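Local coordinates for nucleoprotein (Rift valley fever virus, PDB 3OV9) that encapsidates viral genomic RNA in ring-shaped oligomers, shielding it from nucleases and presenting it as the template for transcription and replication, at residues 216-220 with 221-225; 138-142 with 143-147; 228-232 with 233-237; 126-129 with 130-134; 31-35 with 36-40. All blocks are in the same frame, centred on the assembly; numbering follows the deposited sequence. Where two conformers were deposited one is given.

Contact 1 of 5, residues 216-220 with 221-225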
# COMPACT_ATOMS: atom_id res chain seq x y z
N GLU A 216 11.00 34.07 37.79
CA GLU A 216 11.15 35.51 37.58
C GLU A 216 10.74 35.91 36.16
O GLU A 216 10.11 36.95 35.97
CB GLU A 216 12.58 35.97 37.88
CG GLU A 216 12.85 36.26 39.34
CD GLU A 216 14.08 37.12 39.54
OE1 GLU A 216 14.79 37.40 38.55
OE2 GLU A 216 14.35 37.52 40.69
N PHE A 217 11.10 35.08 35.19
CA PHE A 217 10.70 35.31 33.80
C PHE A 217 9.19 35.18 33.66
O PHE A 217 8.54 36.02 33.03
CB PHE A 217 11.41 34.37 32.83
CG PHE A 217 12.83 34.77 32.50
CD1 PHE A 217 13.10 36.00 31.91
CD2 PHE A 217 13.89 33.90 32.75
CE1 PHE A 217 14.41 36.37 31.59
CE2 PHE A 217 15.19 34.26 32.43
CZ PHE A 217 15.45 35.50 31.86
N LEU A 218 8.63 34.12 34.25
CA LEU A 218 7.18 33.90 34.23
C LEU A 218 6.41 35.08 34.81
O LEU A 218 5.36 35.48 34.28
CB LEU A 218 6.80 32.61 34.97
CG LEU A 218 7.22 31.26 34.37
CD1 LEU A 218 6.71 30.12 35.23
CD2 LEU A 218 6.73 31.10 32.92
N LYS A 219 6.94 35.65 35.89
CA LYS A 219 6.36 36.83 36.53
C LYS A 219 6.49 38.05 35.62
O LYS A 219 5.51 38.79 35.43
CB LYS A 219 7.03 37.09 37.88
CG LYS A 219 6.21 37.98 38.80
CD LYS A 219 7.08 38.65 39.86
CE LYS A 219 6.24 39.47 40.83
NZ LYS A 219 5.40 40.49 40.14
N ALA A 220 7.68 38.25 35.07
CA ALA A 220 7.94 39.36 34.15
C ALA A 220 7.07 39.28 32.90
O ALA A 220 6.63 40.32 32.39
CB ALA A 220 9.41 39.42 33.76
N PHE A 221 6.81 38.07 32.42
CA PHE A 221 5.96 37.85 31.24
C PHE A 221 4.47 38.02 31.55
O PHE A 221 3.64 37.96 30.65
CB PHE A 221 6.18 36.45 30.63
CG PHE A 221 7.58 36.19 30.13
CD1 PHE A 221 8.51 37.23 29.96
CD2 PHE A 221 7.97 34.90 29.78
CE1 PHE A 221 9.80 36.96 29.49
CE2 PHE A 221 9.25 34.63 29.30
CZ PHE A 221 10.16 35.66 29.16
N GLY A 222 4.14 38.20 32.83
CA GLY A 222 2.75 38.36 33.26
C GLY A 222 1.94 37.07 33.29
O GLY A 222 0.71 37.10 33.28
N LEU A 223 2.64 35.94 33.33
CA LEU A 223 2.01 34.62 33.30
C LEU A 223 1.64 34.11 34.69
O LEU A 223 0.73 33.30 34.84
CB LEU A 223 2.91 33.61 32.58
CG LEU A 223 3.22 33.94 31.12
CD1 LEU A 223 4.35 33.07 30.60
CD2 LEU A 223 1.97 33.77 30.26
N VAL A 224 2.38 34.58 35.70
CA VAL A 224 2.07 34.28 37.10
C VAL A 224 2.18 35.55 37.95
O VAL A 224 2.86 36.50 37.55
CB VAL A 224 2.98 33.17 37.71
CG1 VAL A 224 2.81 31.84 36.98
CG2 VAL A 224 4.46 33.61 37.74
N ASP A 225 1.51 35.56 39.10
CA ASP A 225 1.66 36.67 40.04
C ASP A 225 2.85 36.44 40.98
O ASP A 225 3.64 35.51 40.78
CB ASP A 225 0.34 36.95 40.80
CG ASP A 225 -0.06 35.84 41.77
OD1 ASP A 225 0.78 34.99 42.15
OD2 ASP A 225 -1.24 35.82 42.17
O HOH W 1 3.18 39.10 36.93

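Contact 2 of 5, residues 138-142 with 143-147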
# COMPACT_ATOMS: atom_id res chain seq x y z
N PRO A 138 -9.45 33.00 24.60
CA PRO A 138 -9.36 34.46 24.55
C PRO A 138 -8.07 35.01 25.16
O PRO A 138 -7.65 34.57 26.24
CB PRO A 138 -10.59 34.92 25.36
CG PRO A 138 -10.97 33.73 26.19
CD PRO A 138 -10.63 32.55 25.35
N ALA A 139 -7.45 35.96 24.45
CA ALA A 139 -6.19 36.60 24.87
C ALA A 139 -5.09 35.58 25.21
O ALA A 139 -4.45 35.68 26.27
CB ALA A 139 -6.42 37.57 26.03
N TYR A 140 -4.89 34.62 24.32
CA TYR A 140 -3.88 33.58 24.54
C TYR A 140 -2.50 34.21 24.75
O TYR A 140 -2.10 35.09 23.99
CB TYR A 140 -3.84 32.57 23.39
CG TYR A 140 -2.92 31.41 23.71
CD1 TYR A 140 -3.36 30.33 24.45
CD2 TYR A 140 -1.58 31.44 23.30
CE1 TYR A 140 -2.51 29.28 24.77
CE2 TYR A 140 -0.72 30.39 23.61
CZ TYR A 140 -1.19 29.32 24.35
OH TYR A 140 -0.34 28.28 24.67
N PRO A 141 -1.76 33.75 25.78
CA PRO A 141 -0.44 34.33 26.06
C PRO A 141 0.58 34.09 24.95
O PRO A 141 0.96 32.95 24.68
CB PRO A 141 -0.01 33.60 27.35
CG PRO A 141 -1.27 33.13 27.96
CD PRO A 141 -2.15 32.77 26.80
N ARG A 142 1.02 35.18 24.33
CA ARG A 142 1.98 35.12 23.23
C ARG A 142 3.33 34.52 23.65
O ARG A 142 3.96 33.83 22.86
CB ARG A 142 2.18 36.50 22.59
CG ARG A 142 1.26 36.80 21.40
CD ARG A 142 -0.21 36.68 21.76
NE ARG A 142 -1.10 37.22 20.72
CZ ARG A 142 -2.41 37.00 20.67
NH1 ARG A 142 -3.00 36.24 21.58
NH2 ARG A 142 -3.13 37.53 19.69
N HIS A 143 3.74 34.77 24.89
CA HIS A 143 5.00 34.24 25.42
C HIS A 143 5.09 32.70 25.37
O HIS A 143 6.19 32.14 25.40
CB HIS A 143 5.23 34.71 26.86
CG HIS A 143 5.46 36.19 26.98
ND1 HIS A 143 4.43 37.09 27.16
CD2 HIS A 143 6.60 36.92 26.97
CE1 HIS A 143 4.92 38.31 27.24
NE2 HIS A 143 6.24 38.23 27.13
N MET A 144 3.94 32.04 25.30
CA MET A 144 3.86 30.57 25.29
C MET A 144 3.93 29.96 23.88
O MET A 144 3.94 28.74 23.73
CB MET A 144 2.58 30.09 25.99
CG MET A 144 2.53 30.32 27.50
SD MET A 144 1.04 29.61 28.25
CE MET A 144 1.56 29.58 29.97
N MET A 145 3.98 30.82 22.86
CA MET A 145 3.80 30.37 21.48
C MET A 145 5.09 29.94 20.76
O MET A 145 5.33 30.29 19.60
CB MET A 145 3.04 31.42 20.66
CG MET A 145 1.60 31.60 21.11
SD MET A 145 0.69 32.82 20.13
CE MET A 145 0.74 32.05 18.51
N HIS A 146 5.92 29.18 21.47
CA HIS A 146 7.04 28.45 20.85
C HIS A 146 7.47 27.33 21.81
O HIS A 146 7.34 27.50 23.03
CB HIS A 146 8.22 29.37 20.53
CG HIS A 146 9.17 28.80 19.53
ND1 HIS A 146 10.35 28.19 19.88
CD2 HIS A 146 9.09 28.70 18.18
CE1 HIS A 146 10.97 27.76 18.80
NE2 HIS A 146 10.23 28.06 17.75
N PRO A 147 7.95 26.19 21.28
CA PRO A 147 8.42 25.13 22.18
C PRO A 147 9.52 25.59 23.15
O PRO A 147 9.66 25.01 24.23
CB PRO A 147 8.94 24.05 21.23
CG PRO A 147 8.11 24.23 20.00
CD PRO A 147 7.89 25.72 19.88

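Contact 3 of 5, residues 228-232 with 233-237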
# COMPACT_ATOMS: atom_id res chain seq x y z
N GLY A 228 3.14 32.97 42.32
CA GLY A 228 3.22 31.91 41.32
C GLY A 228 1.88 31.46 40.77
O GLY A 228 1.81 30.51 39.99
N LYS A 229 0.82 32.16 41.16
CA LYS A 229 -0.53 31.86 40.70
C LYS A 229 -0.70 32.34 39.25
O LYS A 229 -0.47 33.52 38.97
CB LYS A 229 -1.58 32.52 41.60
CG LYS A 229 -3.02 32.12 41.29
CD LYS A 229 -4.00 32.77 42.25
CE LYS A 229 -5.39 32.18 42.11
NZ LYS A 229 -6.32 32.67 43.17
N PRO A 230 -1.11 31.44 38.35
CA PRO A 230 -1.27 31.77 36.93
C PRO A 230 -2.30 32.86 36.69
O PRO A 230 -3.25 33.00 37.46
CB PRO A 230 -1.75 30.45 36.32
CG PRO A 230 -1.28 29.41 37.24
CD PRO A 230 -1.40 30.01 38.60
N SER A 231 -2.10 33.62 35.62
CA SER A 231 -3.01 34.68 35.21
C SER A 231 -4.34 34.12 34.71
O SER A 231 -4.45 32.93 34.42
CB SER A 231 -2.37 35.53 34.11
OG SER A 231 -2.28 34.80 32.90
N ALA A 232 -5.33 35.00 34.59
CA ALA A 232 -6.64 34.63 34.06
C ALA A 232 -6.55 34.00 32.67
O ALA A 232 -7.21 33.00 32.39
CB ALA A 232 -7.57 35.85 34.04
N ALA A 233 -5.72 34.59 31.81
CA ALA A 233 -5.50 34.10 30.44
C ALA A 233 -4.90 32.69 30.41
O ALA A 233 -5.26 31.88 29.56
CB ALA A 233 -4.63 35.07 29.66
N VAL A 234 -3.98 32.42 31.34
CA VAL A 234 -3.39 31.09 31.46
C VAL A 234 -4.44 30.06 31.90
O VAL A 234 -4.53 28.98 31.32
CB VAL A 234 -2.16 31.08 32.42
CG1 VAL A 234 -1.70 29.66 32.71
CG2 VAL A 234 -1.02 31.88 31.80
N MET A 235 -5.25 30.42 32.90
CA MET A 235 -6.31 29.54 33.39
C MET A 235 -7.32 29.23 32.30
O MET A 235 -7.75 28.08 32.15
CB MET A 235 -7.01 30.14 34.62
CG MET A 235 -6.11 30.31 35.85
SD MET A 235 -5.23 28.83 36.40
CE MET A 235 -6.57 27.79 36.97
N ALA A 236 -7.69 30.25 31.53
CA ALA A 236 -8.60 30.09 30.39
C ALA A 236 -8.04 29.10 29.36
O ALA A 236 -8.77 28.24 28.86
CB ALA A 236 -8.88 31.43 29.74
N ALA A 237 -6.75 29.23 29.05
CA ALA A 237 -6.10 28.35 28.08
C ALA A 237 -5.95 26.92 28.59
O ALA A 237 -6.04 25.97 27.80
CB ALA A 237 -4.75 28.93 27.66

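Contact 4 of 5, residues 126-129 with 130-134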
# COMPACT_ATOMS: atom_id res chain seq x y z
N LEU A 126 3.92 33.94 12.79
CA LEU A 126 4.19 32.57 13.21
C LEU A 126 3.29 31.60 12.44
O LEU A 126 2.26 32.01 11.91
CB LEU A 126 3.96 32.43 14.72
CG LEU A 126 4.71 33.38 15.65
CD1 LEU A 126 4.19 33.24 17.08
CD2 LEU A 126 6.22 33.16 15.60
N PRO A 127 3.69 30.30 12.36
CA PRO A 127 2.89 29.29 11.67
C PRO A 127 1.45 29.24 12.17
O PRO A 127 0.51 29.17 11.36
CB PRO A 127 3.62 27.99 11.99
CG PRO A 127 5.03 28.40 12.17
CD PRO A 127 4.96 29.74 12.86
N VAL A 128 1.27 29.26 13.49
CA VAL A 128 -0.03 29.48 14.09
C VAL A 128 -0.00 30.88 14.69
O VAL A 128 0.82 31.18 15.56
CB VAL A 128 -0.35 28.44 15.19
CG1 VAL A 128 -1.76 28.65 15.74
CG2 VAL A 128 -0.22 27.02 14.64
N THR A 129 -0.89 31.75 14.21
CA THR A 129 -0.89 33.15 14.63
C THR A 129 -1.56 33.30 15.99
O THR A 129 -2.30 32.42 16.43
CB THR A 129 -1.62 34.06 13.61
OG1 THR A 129 -3.00 33.68 13.53
CG2 THR A 129 -0.97 33.97 12.23
N GLY A 130 -1.28 34.42 16.65
CA GLY A 130 -1.95 34.77 17.90
C GLY A 130 -3.45 34.88 17.73
O GLY A 130 -4.21 34.46 18.60
N THR A 131 -3.88 35.44 16.59
CA THR A 131 -5.30 35.57 16.25
C THR A 131 -6.01 34.21 16.22
O THR A 131 -7.12 34.07 16.74
CB THR A 131 -5.49 36.31 14.91
OG1 THR A 131 -4.83 37.58 14.97
CG2 THR A 131 -6.97 36.54 14.61
N THR A 132 -5.37 33.22 15.61
CA THR A 132 -5.88 31.85 15.58
C THR A 132 -6.00 31.28 17.00
O THR A 132 -7.02 30.69 17.36
CB THR A 132 -5.02 30.93 14.68
OG1 THR A 132 -5.08 31.39 13.33
CG2 THR A 132 -5.50 29.49 14.73
N MET A 133 -4.96 31.49 17.81
CA MET A 133 -4.97 31.04 19.20
C MET A 133 -6.10 31.69 20.02
O MET A 133 -6.70 31.03 20.88
CB MET A 133 -3.62 31.29 19.87
CG MET A 133 -2.47 30.42 19.35
SD MET A 133 -2.75 28.64 19.39
CE MET A 133 -3.18 28.36 21.12
N ASP A 134 -6.39 32.96 19.73
CA ASP A 134 -7.45 33.71 20.42
C ASP A 134 -8.85 33.13 20.21
O ASP A 134 -9.73 33.30 21.05
CB ASP A 134 -7.43 35.18 20.01
CG ASP A 134 -6.27 35.95 20.61
OD1 ASP A 134 -5.66 35.46 21.59
OD2 ASP A 134 -5.96 37.05 20.11
O HOH W 2 -2.74 30.73 12.10

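Contact 5 of 5, residues 31-35 with 36-40. With NO2 (nitrite ion), chain D.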
# COMPACT_ATOMS: atom_id res chain seq x y z
N GLN A 31 17.31 14.20 26.84
CA GLN A 31 17.73 15.59 26.60
C GLN A 31 17.52 15.93 25.13
O GLN A 31 18.07 15.27 24.25
CB GLN A 31 19.19 15.82 26.99
CG GLN A 31 19.65 17.27 26.82
CD GLN A 31 21.12 17.50 27.15
OE1 GLN A 31 22.00 17.18 26.35
NE2 GLN A 31 21.37 18.07 28.32
N GLY A 32 16.72 16.97 24.88
CA GLY A 32 16.44 17.43 23.52
C GLY A 32 17.56 18.26 22.92
O GLY A 32 17.83 18.18 21.71
N PHE A 33 18.21 19.07 23.75
CA PHE A 33 19.32 19.92 23.33
C PHE A 33 20.17 20.30 24.54
O PHE A 33 19.71 20.22 25.68
CB PHE A 33 18.82 21.18 22.60
CG PHE A 33 18.30 22.24 23.53
CD1 PHE A 33 19.02 23.41 23.75
CD2 PHE A 33 17.10 22.07 24.21
CE1 PHE A 33 18.55 24.39 24.62
CE2 PHE A 33 16.62 23.04 25.09
CZ PHE A 33 17.35 24.20 25.29
N ASP A 34 21.39 20.75 24.27
CA ASP A 34 22.34 21.12 25.31
C ASP A 34 22.58 22.63 25.24
O ASP A 34 23.39 23.09 24.44
CB ASP A 34 23.65 20.35 25.09
CG ASP A 34 24.65 20.54 26.22
OD1 ASP A 34 24.68 21.60 26.88
OD2 ASP A 34 25.45 19.60 26.43
N ALA A 35 21.88 23.37 26.09
CA ALA A 35 21.90 24.84 26.07
C ALA A 35 23.29 25.46 26.27
O ALA A 35 23.66 26.40 25.56
CB ALA A 35 20.92 25.41 27.08
N ARG A 36 24.05 24.93 27.22
CA ARG A 36 25.40 25.43 27.49
C ARG A 36 26.32 25.26 26.28
O ARG A 36 27.11 26.15 25.97
CB ARG A 36 26.01 24.75 28.73
CG ARG A 36 25.40 25.20 30.04
CD ARG A 36 25.90 24.36 31.21
NE ARG A 36 25.24 24.73 32.46
CZ ARG A 36 24.08 24.22 32.88
NH1 ARG A 36 23.44 23.31 32.16
NH2 ARG A 36 23.57 24.63 34.03
N ARG A 37 26.22 24.11 25.60
CA ARG A 37 27.00 23.86 24.40
C ARG A 37 26.56 24.77 23.25
O ARG A 37 27.40 25.26 22.49
CB ARG A 37 26.93 22.38 23.99
CG ARG A 37 27.88 21.98 22.85
CD ARG A 37 29.35 22.31 23.13
NE ARG A 37 30.22 21.83 22.06
CZ ARG A 37 31.42 22.32 21.77
NH1 ARG A 37 31.92 23.34 22.46
NH2 ARG A 37 32.12 21.80 20.77
N VAL A 38 25.25 25.02 23.14
CA VAL A 38 24.71 25.92 22.11
C VAL A 38 25.32 27.32 22.24
O VAL A 38 25.81 27.87 21.26
CB VAL A 38 23.16 25.98 22.15
CG1 VAL A 38 22.63 27.14 21.31
CG2 VAL A 38 22.55 24.68 21.66
N ILE A 39 25.30 27.87 23.45
CA ILE A 39 25.84 29.20 23.71
C ILE A 39 27.36 29.23 23.52
O ILE A 39 27.91 30.20 22.98
CB ILE A 39 25.41 29.74 25.10
CG1 ILE A 39 23.89 29.86 25.16
CG2 ILE A 39 26.06 31.09 25.40
CD1 ILE A 39 23.34 30.04 26.55
N GLU A 40 28.04 28.17 23.94
CA GLU A 40 29.49 28.05 23.73
C GLU A 40 29.84 28.13 22.25
O GLU A 40 30.75 28.87 21.87
CB GLU A 40 30.04 26.76 24.34
CG GLU A 40 31.57 26.66 24.29
CD GLU A 40 32.11 25.43 25.01
OE1 GLU A 40 31.46 24.36 24.96
OE2 GLU A 40 33.19 25.54 25.63
N NO2 D . 16.05 20.41 27.25
O1 NO2 D . 17.17 20.46 28.16
O2 NO2 D . 16.20 19.27 26.38
O HOH W 3 23.45 22.60 29.13

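Contact 1 of 5, residues 216-220 with 221-225
The last turn of helix 211-220 closes in a Schellman motif: Gly222 N turns back to Lys219 O (3.0 Å) and Leu223 N to Leu218 O (2.9 Å), while the positive phi of Gly222 (75°) swings the chain off the helix. The two bonds differ in geometry. Leu223 N meets its acceptor nearly head-on, whereas Gly222 N sits well above the plane of the Lys219 carbonyl, 66° out of it. Leu218 O also takes a weak bond from Val224 N (3.4 Å), a second hold on one oxygen.

Leu218 and Leu223 are also the residues whose side chains join in the classic hydrophobic component of this motif. They cross at about a right angle, with Leu218 CD2 3.9 Å from Leu223 CD1, and both lean on Phe149. From the next residue, Val224 CG2 rests against Leu218 CB.

Phe217 and Phe221 point the same way, side by side, their planes 34° apart, and Phe217 CD1 touches Phe221 CZ. The Phe221 ring folds back over the Phe217 carbonyl, so Phe217 O, which already accepts from Phe221 N (2.8 Å), also lies beneath one ring face, 3.1 Å from Phe221 CG. Phe221 stacks further on His143, and Phe217 packs on Arg8 of the second subunit, placing this helix end beside an intersubunit contact. On the Lys219 side a water closes the turn, donating to Lys219 O at 2.8 Å and to Val224 O at 2.7 Å.

Contact 2 of 5, residues 138-142 with 143-147
Tyr140 and the two methionines Met144 and Met145 form a pair of Met-aromatic contacts round a short 3-10 turn. Met145 comes in at the ring edge, near its plane, with Met145 CG 3.6 Å from Tyr140 CE2. Met144 crosses the tyrosine at about a right angle instead, and its CB lies 3.7 Å from Tyr140 OH. Both sulfurs approach obliquely: Met144 SD is 5.3 Å from the centroid of the Tyr140 ring and Met145 SD 5.4 Å. Pro141 joins the same cluster, its CB touching Met144 CG, while its CD covers part of one tyrosine face.

What brings these side chains together is the backbone. Met144 N donates to Pro141 O (3.2 Å) and Met145 N to Arg142 O (3.0 Å), two successive i to i+3 bonds in which each donor stands more than 50° out of the acceptor's carbonyl plane. In Tyr140, chi1 of -173° sets the ring anti to the backbone N, where both methionines reach it.

Farther out, Tyr140 OH is held by Ala168 O of helix 159-180, and Met144 O by His169 ND1, so the loop is tied to that long helix by side chain and main chain alike. Val234 of helix 232-243 covers Pro141 and Met144. Arg142 folds back along its own segment, bent at chi2, and its NH1 makes a salt bridge with Asp134 OD1 of helix 130-136, which also accepts from Tyr140 N. The same Arg142 NH1 reaches Tyr140 O at 2.8 Å, in the carbonyl plane on a lone pair, with that oxygen only 6° out of the guanidinium plane.

Contact 3 of 5, residues 228-232 with 233-237
Ala236 N donates to Ala232 O at 2.9 Å, the shortest bond between the two segments, with the donor tilted 19° from the carbonyl plane. One residue earlier, Met235 N meets Ser231 O at 3.0 Å almost head-on, and these two i to i+4 bonds open helix 232-243.

Ser231 ends the loop and serves the helix with its side chain as well. With chi1 at 70°, OG stands between the backbone N and the carbonyl carbon, where it takes a weak bond from Val234 N (3.3 Å). Val234 CG2 touches the same OG at 3.4 Å, so the capping oxygen lies against a methyl group on one flank.

Pro230 and Met235 meet across the cap. The methionine chain, bent at chi2 and chi3, brings SD to 3.8 Å from Pro230 CB; that proline carbon also meets Val234 CG1 at 3.7 Å. Helix 159-180 backs the group, through Tyr161, Ala164 and Ala168, while Ser231 N is anchored to the Leu223 carbonyl. Pro230 before the cap and Met235, fourth in the helix, form a hydrophobic staple, which here accompanies a serine N-cap.

Contact 4 of 5, residues 126-129 with 130-134
Val128 and Met133 bracket the start of helix 130-136 as a hydrophobic staple, the residue before the N-cap touching the fourth residue of the helix, with Thr129 at the N-cap between them.

The Val128 and Met133 side chains cross at about a right angle, and Val128 CG1 lies 3.8 Å from Met133 SD; chi1 of -177° sets this methyl anti to the backbone N, where it also meets Thr132 CG2 at 4.0 Å. Met133, bent at chi2 and chi3, is covered by Leu171 and Gln175 of helix 159-180, while Val128 rests on Val179 of the same helix.

Among the backbone bonds, Met133 N reaches Thr129 O at 3.1 Å, the donor tilted 20° from the carbonyl plane. Gly130 N, at the first residue of the helix, makes a weak bond to Ser123 OG in the preceding loop.

The polar side chains form a second group. Thr129 OG1 stands 3.1 Å from Thr132 OG1, the side chains again at roughly a right angle. A water bridges the two residues from the Thr129 main chain: it accepts from Thr129 N at 3.0 Å and hydrogen-bonds Thr132 OG1 at 2.7 Å. Trp125, probably important for dimerization, lies about 7 Å from Thr129, side chain to side chain. On the buried side, Met133 CG packs 3.5 Å from Thr129 O, the same oxygen that takes the helical bond.

Contact 5 of 5, residues 31-35 with 36-40
The Phe33 ring meets Val38 at its edge, near its plane, with CD1 4.3 Å from Val38 CG2; on another flank a nitrite ion approaches obliquely, its nitrogen 3.5 Å from Phe33 CE2. Arg106 of helix 104-110 touches both Phe33 and Val38. The carboxylate of Asp34, the N-cap residue, is met from above: in the capping bond Arg37 N donates to Asp34 OD1 at 3.2 Å, 61° out of the carboxylate plane. That carboxylate and the Arg37 guanidinium are turned 67° apart, and the arginine spends its charge elsewhere. Its NH1 forms a salt bridge with Glu40 OE1 at 2.7 Å, that oxygen 16° out of the guanidinium plane, while NE pairs with Asp100.

Asp34 OD1 is gripped a second time by a water (2.8 Å) that also accepts from Arg36 N and Arg36 NH1. Arg36 NH1 itself continues to Asn207. The backbone supplies the rest: Val38 N donates to Asp34 O at 3.0 Å in the carbonyl plane, and Val38 CG2 lies against the same oxygen.

Nitrite O2 accepts from Gly32 N at 2.8 Å and weakly from Phe33 N, in a pocket that Ala202, Ala203 and Ser206 help to line. Phe33 probably binds RNA, judging from related nucleoproteins, so the anion rests beside a likely RNA-binding ring. With Asp34 as its aspartate N-cap, helix 35-46 starts there, within the N-terminal region essential for oligomerization.

Overall arrangement
Contacts 1, 2 and 3 touch one another: the loop of contact 2, the buried one, packs against both the end of helix 211-220 (contact 1) and the start of helix 232-243 (contact 3). Contacts 1, 3, 4 and 5 are only partly buried. Contact 4 joins contact 2 by a salt bridge, a hydrogen bond and packing. Contact 5 stands apart, its centre about 24 to 30 Å from the other centres. Chemistry follows place: sulfur and aromatic groups fill contact 2, caps govern the helix ends, and the three helix starts place serine, threonine and aspartate at the N-cap position. Apolar staples back the first two, whereas water, arginines and a bound anion surround the third.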